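Local coordinates for protein glypican-1 (Homo sapiens, PDB 4YWT) that serves as the core of a cell-surface proteoglycan that bears heparan sulfate and, through those chains, binds collagen and takes part in Schwann cell myelination, at residues R172-L177 against D332-K337. The protein carries 3 engineered substitutions. Sequence-based numbering, arbitrary orientation.
Sequences RLFKQL and DTLTAK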
loop_
_atom_site.group_PDB
_atom_site.type_symbol
_atom_site.label_atom_id
_atom_site.label_comp_id
_atom_site.label_asym_id
_atom_site.label_seq_id
_atom_site.Cartn_x
_atom_site.Cartn_y
_atom_site.Cartn_z
ATOM N N ARG A 172 -2.382 -43.347 -13.456
ATOM C CA ARG A 172 -2.097 -43.272 -14.889
ATOM C C ARG A 172 -0.687 -43.751 -15.238
ATOM O O ARG A 172 -0.501 -44.545 -16.164
ATOM C CB ARG A 172 -2.295 -41.840 -15.393
ATOM C CG ARG A 172 -3.744 -41.379 -15.404
ATOM C CD ARG A 172 -3.866 -39.945 -15.891
ATOM N NE ARG A 172 -3.355 -39.783 -17.250
ATOM C CZ ARG A 172 -4.071 -39.998 -18.349
ATOM N NH1 ARG A 172 -5.335 -40.386 -18.255
ATOM N NH2 ARG A 172 -3.522 -39.823 -19.544
ATOM N N LEU A 173 0.300 -43.267 -14.491
ATOM C CA LEU A 173 1.691 -43.633 -14.731
ATOM C C LEU A 173 1.921 -45.128 -14.537
ATOM O O LEU A 173 2.666 -45.750 -15.297
ATOM C CB LEU A 173 2.624 -42.833 -13.818
ATOM C CG LEU A 173 2.870 -41.379 -14.231
ATOM C CD1 LEU A 173 3.714 -40.654 -13.198
ATOM C CD2 LEU A 173 3.536 -41.321 -15.592
ATOM N N PHE A 174 1.277 -45.708 -13.527
ATOM C CA PHE A 174 1.426 -47.139 -13.287
ATOM C C PHE A 174 0.756 -47.948 -14.391
ATOM O O PHE A 174 1.279 -48.979 -14.813
ATOM C CB PHE A 174 0.854 -47.537 -11.928
ATOM C CG PHE A 174 1.205 -48.939 -11.520
ATOM C CD1 PHE A 174 2.461 -49.230 -11.014
ATOM C CD2 PHE A 174 0.284 -49.967 -11.646
ATOM C CE1 PHE A 174 2.793 -50.519 -10.639
ATOM C CE2 PHE A 174 0.609 -51.257 -11.273
ATOM C CZ PHE A 174 1.865 -51.532 -10.767
ATOM N N LYS A 175 -0.403 -47.483 -14.851
ATOM C CA LYS A 175 -1.066 -48.118 -15.986
ATOM C C LYS A 175 -0.173 -48.095 -17.221
ATOM O O LYS A 175 -0.076 -49.087 -17.945
ATOM C CB LYS A 175 -2.397 -47.435 -16.304
ATOM C CG LYS A 175 -3.513 -47.723 -15.316
ATOM C CD LYS A 175 -4.823 -47.122 -15.801
ATOM C CE LYS A 175 -5.128 -47.546 -17.232
ATOM N NZ LYS A 175 -6.437 -47.013 -17.703
ATOM N N GLN A 176 0.483 -46.961 -17.453
ATOM C CA GLN A 176 1.306 -46.786 -18.646
ATOM C C GLN A 176 2.596 -47.597 -18.568
ATOM O O GLN A 176 3.093 -48.083 -19.583
ATOM C CB GLN A 176 1.625 -45.306 -18.866
ATOM C CG GLN A 176 2.207 -45.004 -20.240
ATOM C CD GLN A 176 2.585 -43.545 -20.418
ATOM O OE1 GLN A 176 2.683 -42.792 -19.450
ATOM N NE2 GLN A 176 2.786 -43.138 -21.666
ATOM N N LEU A 177 3.135 -47.744 -17.361
ATOM C CA LEU A 177 4.308 -48.589 -17.159
ATOM C C LEU A 177 3.990 -50.049 -17.459
ATOM O O LEU A 177 4.842 -50.790 -17.948
ATOM C CB LEU A 177 4.842 -48.461 -15.729
ATOM C CG LEU A 177 6.093 -47.602 -15.522
ATOM C CD1 LEU A 177 5.808 -46.131 -15.785
ATOM C CD2 LEU A 177 6.671 -47.807 -14.127
ATOM N N ASP A 332 10.815 -50.744 -10.213
ATOM C CA ASP A 332 10.946 -52.143 -9.812
ATOM C C ASP A 332 10.416 -52.372 -8.400
ATOM O O ASP A 332 9.583 -53.251 -8.172
ATOM C CB ASP A 332 12.406 -52.595 -9.891
ATOM C CG ASP A 332 12.974 -52.505 -11.293
ATOM O OD1 ASP A 332 12.195 -52.611 -12.263
ATOM O OD2 ASP A 332 14.204 -52.332 -11.424
ATOM N N THR A 333 10.907 -51.569 -7.461
ATOM C CA THR A 333 10.554 -51.707 -6.052
ATOM C C THR A 333 9.058 -51.529 -5.812
ATOM O O THR A 333 8.434 -52.350 -5.139
ATOM C CB THR A 333 11.326 -50.695 -5.185
ATOM O OG1 THR A 333 12.735 -50.910 -5.336
ATOM C CG2 THR A 333 10.950 -50.849 -3.718
ATOM N N LEU A 334 8.490 -50.457 -6.360
ATOM C CA LEU A 334 7.058 -50.198 -6.233
ATOM C C LEU A 334 6.240 -51.367 -6.755
ATOM O O LEU A 334 5.334 -51.851 -6.073
ATOM C CB LEU A 334 6.659 -48.922 -6.979
ATOM C CG LEU A 334 5.150 -48.735 -7.179
ATOM C CD1 LEU A 334 4.413 -48.644 -5.847
ATOM C CD2 LEU A 334 4.852 -47.518 -8.044
ATOM N N THR A 335 6.561 -51.819 -7.963
ATOM C CA THR A 335 5.853 -52.941 -8.564
ATOM C C THR A 335 5.165 -54.099 -7.844
ATOM O O THR A 335 4.210 -54.696 -8.341
ATOM C CB THR A 335 6.351 -53.234 -9.995
ATOM O OG1 THR A 335 6.269 -52.039 -10.781
ATOM C CG2 THR A 335 5.497 -54.314 -10.650
ATOM N N ALA A 336 5.705 -54.429 -6.676
ATOM C CA ALA A 336 5.091 -55.367 -5.752
ATOM C C ALA A 336 3.616 -55.730 -5.751
ATOM O O ALA A 336 2.784 -54.955 -5.276
ATOM C CB ALA A 336 5.594 -55.086 -4.347
ATOM N N LYS A 337 3.292 -56.900 -6.291
ATOM C CA LYS A 337 1.904 -57.238 -6.584
ATOM C C LYS A 337 1.057 -57.429 -5.330
ATOM O O LYS A 337 0.032 -56.767 -5.179
ATOM C CB LYS A 337 1.844 -58.503 -7.443
#
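At one extremity of the elongated, mainly helical glypican core, Phe174 near the C-terminal end of helix 158-177 packs on Leu334, the last residue of the short helix 331-334, and on Thr335, the first to leave helical backbone angles. The centre of the contact lies about 51 Å from the centre of the chain. The interface is small, 126 Å² summed over both sides, and Phe174 supplies about half of it. The backbones stay well apart: the closest pair of CA atoms, those of Phe174 and Thr335, lies 8.7 Å apart, so the gap is bridged by side chains. Phe174 spans it because its CG stands anti to the backbone N (chi1 -169°), carrying the ring outward from the helix. Two adjacent ring carbons take different partners. CD1 of Phe174 meets the methyl CD2 of Leu334 at 4.2 Å, an apolar contact at ordinary packing distance, while CE1 of Phe174 comes within 3.8 Å of OG1 of Thr335. Both approaches are oblique to the ring. The Leu334 methyl is brought there by an extended first torsion (chi1 167°), and the buried side chain also touches Leu327 of helix 316-328 and Leu198. Although it lies beside an aromatic carbon, the Thr335 hydroxyl has polar partners: it is hydrogen-bonded to the carbonyl O of Arg331, four residues back, and to NE2 of His178. The His178 ring also packs edge-to-face with Phe174, linking the hydroxyl and the phenyl group through one residue. Through one phenyl ring, the end of helix 158-177 thus meets the segment leaving helix 331-334, at the far end of the elongated helical glypican core.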